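Local coordinates for ECXA (Escherichia coli, PDB 4L63), which probably acts as a zinc-dependent metallopeptidase of the metzincin type, cutting protein substrates with a bound zinc ion, at residues Lys11-Ala16 with Gly167-Asn172; Gly20-Ile25 with Val234-Arg239; Thr157-Ile162 with Pro196-Asn201. All coordinates share one frame; numbering follows the deposited sequence.

Interaction 1 of 3, residues Lys11-Ala16 with Gly167-Asn172; sequences KVIGYA and GLLHNN. With ZN (zinc ion), chain G.
Lys11-Tyr15 runs roughly antiparallel to Gly167-Asn171, the end-to-end directions 146° apart, and Gly14 and Leu168 form a single beta bridge at a CA-CA distance of 4.4 Å. Two backbone bonds flank it: Leu169 N donates to Ile13 O (2.7 Å, nearly straight at 173°), and Tyr15 N donates to Gly167 O over 2.9 Å. Farther along, water 1 replaces a direct bond, accepting from Ile13 N and donating to Leu169 O.

Ile13 turns toward the loop. Its CG1, set anti to the carbonyl carbon (chi1 -54°), lies against two backbone oxygens, 3.2 Å from His170 O, while CG2 touches Leu169 CB, the two side chains crossing at about a right angle. Gly167, with positive phi, is the C-prime residue of a Schellman motif ending helix 146-165, the helix that carries His160 and His164. The chain thus leaves the helix and runs beside strand 12-16 to His170, the third zinc ligand, whose NE2 sits 2.1 Å from the zinc ion.

Leu169 CD2 meets Tyr15 CD1 obliquely at 3.9 Å, and on the other side of the bridge Val12 CG1 touches Leu168 CD2. Lys11 lays CD against Asn171 O, its NZ pairing with Glu8. His170 ND1 bonds Glu173.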
# COMPACT_ATOMS: atom_id res chain seq x y z
N LYS A 11 4.98 -12.03 -5.53
CA LYS A 11 5.28 -12.44 -4.16
C LYS A 11 6.68 -13.02 -4.11
O LYS A 11 7.01 -13.87 -4.92
CB LYS A 11 4.26 -13.47 -3.67
CG LYS A 11 4.49 -13.95 -2.24
CD LYS A 11 3.51 -15.09 -1.91
CE LYS A 11 2.12 -14.56 -1.65
NZ LYS A 11 1.14 -15.66 -1.43
N VAL A 12 7.47 -12.58 -3.14
CA VAL A 12 8.86 -12.98 -3.03
C VAL A 12 9.08 -13.64 -1.69
O VAL A 12 8.67 -13.11 -0.66
CB VAL A 12 9.81 -11.77 -3.19
CG1 VAL A 12 11.28 -12.19 -2.97
CG2 VAL A 12 9.61 -11.14 -4.55
N ILE A 13 9.72 -14.81 -1.71
CA ILE A 13 9.91 -15.61 -0.51
C ILE A 13 11.39 -15.74 -0.20
O ILE A 13 12.17 -16.11 -1.07
CB ILE A 13 9.30 -17.02 -0.67
CG1 ILE A 13 7.82 -16.93 -1.09
CG2 ILE A 13 9.50 -17.85 0.60
CD1 ILE A 13 6.95 -16.17 -0.10
N GLY A 14 11.76 -15.44 1.04
CA GLY A 14 13.15 -15.49 1.46
C GLY A 14 13.38 -16.68 2.38
O GLY A 14 12.42 -17.20 2.96
N TYR A 15 14.62 -17.11 2.52
CA TYR A 15 14.96 -18.28 3.32
C TYR A 15 15.19 -17.92 4.76
O TYR A 15 16.11 -17.22 5.06
CB TYR A 15 16.24 -18.87 2.74
CG TYR A 15 16.42 -20.36 2.93
CD1 TYR A 15 17.07 -21.11 2.01
CD2 TYR A 15 15.94 -20.98 4.04
CE1 TYR A 15 17.24 -22.46 2.18
CE2 TYR A 15 16.10 -22.33 4.22
CZ TYR A 15 16.75 -23.05 3.29
OH TYR A 15 16.91 -24.40 3.49
N ALA A 16 14.35 -18.41 5.65
CA ALA A 16 14.50 -18.17 7.08
C ALA A 16 14.98 -19.44 7.76
O ALA A 16 14.81 -20.53 7.23
CB ALA A 16 13.19 -17.71 7.69
N GLY A 167 19.49 -16.04 -1.40
CA GLY A 167 18.60 -16.30 -0.28
C GLY A 167 17.12 -16.29 -0.61
O GLY A 167 16.28 -16.34 0.30
N LEU A 168 16.78 -16.23 -1.89
CA LEU A 168 15.37 -16.28 -2.28
C LEU A 168 14.93 -17.70 -2.59
O LEU A 168 15.73 -18.55 -3.00
CB LEU A 168 15.11 -15.38 -3.49
CG LEU A 168 15.43 -13.90 -3.26
CD1 LEU A 168 15.01 -13.07 -4.46
CD2 LEU A 168 14.77 -13.39 -1.98
N LEU A 169 13.64 -17.95 -2.38
CA LEU A 169 13.04 -19.23 -2.74
C LEU A 169 12.04 -18.97 -3.86
O LEU A 169 12.14 -17.95 -4.55
CB LEU A 169 12.39 -19.88 -1.52
CG LEU A 169 13.38 -20.18 -0.38
CD1 LEU A 169 12.66 -20.50 0.91
CD2 LEU A 169 14.32 -21.33 -0.76
N HIS A 170 11.08 -19.86 -4.06
CA HIS A 170 10.07 -19.65 -5.10
C HIS A 170 8.86 -18.89 -4.58
O HIS A 170 8.56 -18.94 -3.40
CB HIS A 170 9.60 -20.98 -5.68
CG HIS A 170 10.69 -21.74 -6.37
ND1 HIS A 170 10.84 -23.10 -6.22
CD2 HIS A 170 11.67 -21.34 -7.20
CE1 HIS A 170 11.88 -23.50 -6.93
NE2 HIS A 170 12.40 -22.45 -7.54
N ASN A 171 8.16 -18.23 -5.50
CA ASN A 171 7.02 -17.37 -5.14
C ASN A 171 5.97 -18.07 -4.29
O ASN A 171 5.34 -17.44 -3.43
CB ASN A 171 6.36 -16.82 -6.42
CG ASN A 171 5.56 -17.87 -7.19
OD1 ASN A 171 6.10 -18.89 -7.61
ND2 ASN A 171 4.28 -17.58 -7.43
N ASN A 172 5.79 -19.38 -4.49
CA ASN A 172 4.70 -20.07 -3.82
C ASN A 172 5.16 -20.93 -2.65
O ASN A 172 4.44 -21.85 -2.22
CB ASN A 172 3.94 -20.95 -4.83
CG ASN A 172 4.85 -21.90 -5.60
OD1 ASN A 172 6.01 -22.10 -5.24
ND2 ASN A 172 4.30 -22.51 -6.65
ZN ZN G . 14.29 -22.44 -8.42
O HOH W 1 10.59 -15.67 -4.24
O HOH W 2 15.90 -24.09 -9.37

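Interaction 2 of 3, residues Gly20-Ile25 with Val234-Arg239; sequences GQLYNI and VRVMRR
Ile25 and Met237 share the one direct hydrogen bond between these segments: Ile25 N donates to Met237 O over 2.8 Å at 167°. Met237 O also receives a CA-H...O contact from Asn24 CA, so a carbonyl near the end of helix 228-239 is approached by two successive residues.

The remaining polar contact is bridged by solvent. Water 3 accepts from Asn24 ND2 and donates to Arg238 O. Asn24 CG is anti to its own backbone N (chi1 -171°), and OD1 turns to cap Ser27 N at the start of helix 25-29; Asn24 is the N-cap residue there. Its OD1 and Arg238 O are both acceptors and make no bond; Arg238 O is bonded by Thr26 OG1 as well as by the water.

The rest is van der Waals packing. Leu22 points toward the helix and parts its two methyls: CD1 meets Val236 CG1 at 3.6 Å, and CD2 lies 4.1 Å from Met237 SD, the side chains of Leu22 and Met237 crossing at about a right angle. Met237 is bent at chi2 and chi3, a folded chain whose CE methyl lies on a carbonyl oxygen, 3.2 Å from Tyr23 O. Ile25 uses CD1 at two places, against Arg238 CG at 3.7 Å and against Val234 CG1, while its CG2 faces Met237 CB.

This is structural packing, with Val234 about 10 Å from His164, side chain to side chain. It joins the last turns of helix 228-239 to strand 21-22, the start of helix 25-29 and the link between them. Strand 21-22 pairs antiparallel with strand 241-242 just beyond the helix, and both Leu22 and Val236 also touch Val186 of strand 181-186 and Asn248 of helix 246-249.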
# COMPACT_ATOMS: atom_id res chain seq x y z
N GLY A 20 12.51 -18.64 12.46
CA GLY A 20 11.87 -17.51 11.80
C GLY A 20 12.75 -16.31 11.51
O GLY A 20 12.25 -15.23 11.20
N GLN A 21 14.06 -16.50 11.59
CA GLN A 21 14.99 -15.42 11.28
C GLN A 21 15.56 -15.60 9.88
O GLN A 21 16.06 -16.67 9.55
CB GLN A 21 16.11 -15.35 12.32
CG GLN A 21 15.59 -15.39 13.75
CD GLN A 21 14.77 -14.17 14.11
OE1 GLN A 21 15.26 -13.04 14.03
NE2 GLN A 21 13.51 -14.39 14.49
N LEU A 22 15.47 -14.55 9.08
CA LEU A 22 15.96 -14.59 7.71
C LEU A 22 17.47 -14.72 7.67
O LEU A 22 18.17 -14.04 8.42
CB LEU A 22 15.52 -13.33 6.95
CG LEU A 22 14.01 -13.22 6.77
CD1 LEU A 22 13.60 -11.77 6.53
CD2 LEU A 22 13.57 -14.11 5.62
N TYR A 23 17.97 -15.60 6.81
CA TYR A 23 19.41 -15.71 6.64
C TYR A 23 19.97 -14.38 6.12
O TYR A 23 19.36 -13.69 5.30
CB TYR A 23 19.76 -16.88 5.71
CG TYR A 23 19.66 -18.22 6.41
CD1 TYR A 23 20.67 -18.65 7.26
CD2 TYR A 23 18.54 -19.03 6.25
CE1 TYR A 23 20.58 -19.87 7.92
CE2 TYR A 23 18.44 -20.25 6.90
CZ TYR A 23 19.47 -20.66 7.74
OH TYR A 23 19.38 -21.88 8.39
N ASN A 24 21.12 -14.01 6.67
CA ASN A 24 21.80 -12.78 6.33
C ASN A 24 22.90 -13.08 5.33
O ASN A 24 23.95 -13.61 5.72
CB ASN A 24 22.36 -12.14 7.60
CG ASN A 24 22.88 -10.74 7.38
OD1 ASN A 24 23.51 -10.44 6.36
ND2 ASN A 24 22.64 -9.86 8.35
N ILE A 25 22.69 -12.75 4.06
CA ILE A 25 23.66 -13.13 3.04
C ILE A 25 24.93 -12.27 3.11
O ILE A 25 25.96 -12.63 2.55
CB ILE A 25 23.07 -13.07 1.61
CG1 ILE A 25 22.68 -11.64 1.22
CG2 ILE A 25 21.88 -14.04 1.47
CD1 ILE A 25 22.37 -11.48 -0.25
N VAL A 234 16.10 -9.22 -2.05
CA VAL A 234 17.52 -9.41 -1.76
C VAL A 234 18.04 -8.34 -0.79
O VAL A 234 18.88 -8.64 0.06
CB VAL A 234 18.36 -9.44 -3.06
CG1 VAL A 234 19.85 -9.54 -2.75
CG2 VAL A 234 17.93 -10.62 -3.92
N ARG A 235 17.55 -7.11 -0.91
CA ARG A 235 17.89 -6.07 0.07
C ARG A 235 17.54 -6.50 1.49
O ARG A 235 18.28 -6.21 2.43
CB ARG A 235 17.16 -4.76 -0.23
CG ARG A 235 17.76 -3.98 -1.35
CD ARG A 235 17.27 -2.53 -1.36
NE ARG A 235 17.97 -1.81 -2.42
CZ ARG A 235 19.22 -1.37 -2.31
NH1 ARG A 235 19.89 -1.56 -1.18
NH2 ARG A 235 19.79 -0.72 -3.32
N VAL A 236 16.41 -7.18 1.65
CA VAL A 236 16.04 -7.75 2.93
C VAL A 236 17.03 -8.84 3.35
O VAL A 236 17.50 -8.86 4.49
CB VAL A 236 14.62 -8.33 2.90
CG1 VAL A 236 14.33 -9.12 4.16
CG2 VAL A 236 13.60 -7.20 2.73
N MET A 237 17.38 -9.73 2.41
CA MET A 237 18.29 -10.84 2.68
C MET A 237 19.69 -10.34 2.98
O MET A 237 20.47 -11.04 3.63
CB MET A 237 18.34 -11.83 1.51
CG MET A 237 16.99 -12.49 1.16
SD MET A 237 16.09 -13.14 2.58
CE MET A 237 17.16 -14.48 3.11
N ARG A 238 20.03 -9.15 2.51
CA ARG A 238 21.34 -8.56 2.80
C ARG A 238 21.43 -8.06 4.23
O ARG A 238 22.52 -7.93 4.77
CB ARG A 238 21.66 -7.40 1.85
CG ARG A 238 22.00 -7.82 0.44
CD ARG A 238 22.25 -6.61 -0.43
NE ARG A 238 23.34 -5.78 0.07
CZ ARG A 238 23.34 -4.45 0.04
NH1 ARG A 238 22.30 -3.80 -0.45
NH2 ARG A 238 24.38 -3.78 0.51
N ARG A 239 20.30 -7.76 4.86
CA ARG A 239 20.36 -7.26 6.23
C ARG A 239 19.80 -8.28 7.22
O ARG A 239 20.03 -8.18 8.43
CB ARG A 239 19.62 -5.93 6.36
CG ARG A 239 18.11 -6.01 6.21
CD ARG A 239 17.49 -4.67 6.57
NE ARG A 239 16.03 -4.70 6.45
CZ ARG A 239 15.37 -4.39 5.34
NH1 ARG A 239 16.03 -4.03 4.25
NH2 ARG A 239 14.04 -4.45 5.33
O HOH W 3 23.67 -6.98 7.56

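Interaction 3 of 3, residues Thr157-Ile162 with Pro196-Asn201. With ZN (zinc ion), chain G.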
# COMPACT_ATOMS: atom_id res chain seq x y z
N THR A 157 17.73 -19.20 -16.56
CA THR A 157 18.10 -20.25 -15.62
C THR A 157 19.18 -19.80 -14.65
O THR A 157 19.07 -20.03 -13.44
CB THR A 157 18.59 -21.52 -16.36
OG1 THR A 157 17.55 -22.01 -17.22
CG2 THR A 157 18.97 -22.60 -15.37
N ILE A 158 20.22 -19.16 -15.17
CA ILE A 158 21.32 -18.68 -14.34
C ILE A 158 20.87 -17.54 -13.41
O ILE A 158 21.14 -17.59 -12.21
CB ILE A 158 22.51 -18.21 -15.21
CG1 ILE A 158 23.14 -19.42 -15.90
CG2 ILE A 158 23.54 -17.49 -14.36
CD1 ILE A 158 24.46 -19.13 -16.60
N LYS A 159 20.17 -16.55 -13.94
CA LYS A 159 19.62 -15.46 -13.12
C LYS A 159 18.70 -15.98 -12.01
O LYS A 159 18.77 -15.52 -10.87
CB LYS A 159 18.86 -14.46 -13.99
CG LYS A 159 19.75 -13.70 -14.95
CD LYS A 159 18.93 -12.92 -15.95
CE LYS A 159 19.79 -12.49 -17.12
NZ LYS A 159 19.14 -11.41 -17.89
N HIS A 160 17.86 -16.95 -12.36
CA HIS A 160 16.98 -17.60 -11.39
C HIS A 160 17.79 -18.28 -10.29
O HIS A 160 17.49 -18.12 -9.11
CB HIS A 160 16.07 -18.61 -12.11
CG HIS A 160 15.20 -19.42 -11.20
ND1 HIS A 160 13.93 -19.02 -10.83
CD2 HIS A 160 15.41 -20.62 -10.61
CE1 HIS A 160 13.40 -19.94 -10.03
NE2 HIS A 160 14.28 -20.91 -9.89
N GLU A 161 18.83 -19.02 -10.67
CA GLU A 161 19.66 -19.70 -9.68
C GLU A 161 20.44 -18.71 -8.80
O GLU A 161 20.64 -18.97 -7.61
CB GLU A 161 20.62 -20.68 -10.37
CG GLU A 161 19.93 -21.85 -11.08
CD GLU A 161 18.87 -22.54 -10.22
OE1 GLU A 161 19.15 -22.87 -9.05
OE2 GLU A 161 17.75 -22.77 -10.73
N ILE A 162 20.86 -17.58 -9.37
CA ILE A 162 21.45 -16.48 -8.60
C ILE A 162 20.50 -16.01 -7.48
O ILE A 162 20.93 -15.71 -6.37
CB ILE A 162 21.79 -15.24 -9.47
CG1 ILE A 162 22.66 -15.61 -10.68
CG2 ILE A 162 22.48 -14.18 -8.64
CD1 ILE A 162 24.05 -16.02 -10.34
N PRO A 196 6.40 -10.03 -13.62
CA PRO A 196 6.46 -11.20 -12.73
C PRO A 196 7.87 -11.46 -12.20
O PRO A 196 8.86 -11.14 -12.86
CB PRO A 196 5.99 -12.36 -13.63
CG PRO A 196 6.13 -11.85 -15.04
CD PRO A 196 5.87 -10.36 -14.95
N SER A 197 7.94 -12.03 -11.00
CA SER A 197 9.22 -12.39 -10.40
C SER A 197 9.93 -13.43 -11.27
O SER A 197 9.30 -14.28 -11.88
CB SER A 197 9.02 -12.94 -8.99
OG SER A 197 10.24 -13.39 -8.43
N ILE A 198 11.26 -13.34 -11.32
CA ILE A 198 12.04 -14.34 -12.02
C ILE A 198 12.23 -15.57 -11.12
O ILE A 198 12.80 -16.58 -11.53
CB ILE A 198 13.40 -13.75 -12.47
CG1 ILE A 198 14.05 -14.63 -13.55
CG2 ILE A 198 14.30 -13.48 -11.26
CD1 ILE A 198 15.18 -13.96 -14.30
N MET A 199 11.71 -15.48 -9.90
CA MET A 199 11.75 -16.62 -8.97
C MET A 199 10.42 -17.37 -8.92
O MET A 199 10.15 -18.08 -7.95
CB MET A 199 12.12 -16.16 -7.56
CG MET A 199 13.41 -15.36 -7.51
SD MET A 199 14.79 -16.29 -8.21
CE MET A 199 14.90 -17.70 -7.08
N LEU A 200 9.58 -17.18 -9.94
CA LEU A 200 8.39 -18.01 -10.11
C LEU A 200 8.79 -19.48 -10.03
O LEU A 200 9.84 -19.87 -10.54
CB LEU A 200 7.71 -17.72 -11.44
CG LEU A 200 6.99 -16.38 -11.57
CD1 LEU A 200 6.30 -16.29 -12.94
CD2 LEU A 200 6.00 -16.16 -10.44
N ASN A 201 7.95 -20.28 -9.38
CA ASN A 201 8.19 -21.72 -9.33
C ASN A 201 8.00 -22.31 -10.73
O ASN A 201 6.91 -22.22 -11.31
CB ASN A 201 7.24 -22.38 -8.32
CG ASN A 201 7.67 -23.78 -7.95
OD1 ASN A 201 8.17 -24.53 -8.79
ND2 ASN A 201 7.47 -24.14 -6.69
ZN ZN G . 14.29 -22.44 -8.42
O HOH W 2 15.90 -24.09 -9.37
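His160 meets Ile198 and Met199 while its NE2 binds the zinc ion at 2.1 Å. Its other ring nitrogen, ND1, donates to Ile198 O over 2.8 Å at 175°, with that oxygen only 3° out of the ring plane and the ring N-H in the carbonyl plane. This bond helps fix the ring's rotation. Met199 CE rests over one face, offset toward the rim, 4.1 Å from the ring centroid and 17° off the normal. The methionine chain bends at chi2 and chi3, and CE also lies 3.3 Å from His160 O.

Water 2 completes the near shell: it is 2.5 Å from the zinc and donates to Glu161 OE2. Farther out, Ile198 CD1 packs on Lys159 CB.

The turn that presents Ile198 O is type I, Ser197 to Leu200, with Ser197 OG accepting from Met199 N in an ST turn. Asp230 anchors it, bonding both Ser197 OG and Ile198 N. With His164 and His170 completing the metal site, the HExxH helix and a methionine turn beneath the histidines are characteristic of the metzincin active site; Met199 probably fills the Met-turn position.

In the fold
Along the chain the segments run 11-16, 20-25, 157-162, 167-172, 196-201 and 234-239, so interaction 2 brackets interaction 3 while interaction 1 alternates with both. Interactions 1 and 3 lie about 11 Å apart, centre to centre, and share the zinc ion and water 2; in addition, Asn201 donates to the side chains of Asn171 and Asn172. Interaction 2 is about 11 Å from interaction 1, joined to it by the Tyr15 O to Tyr23 N pair, but about 18 Å from interaction 3, with no touch. Interaction 1, strand and loop together, lies between the metal centre and the packing on helix 228-239, linking the N-terminal region to both.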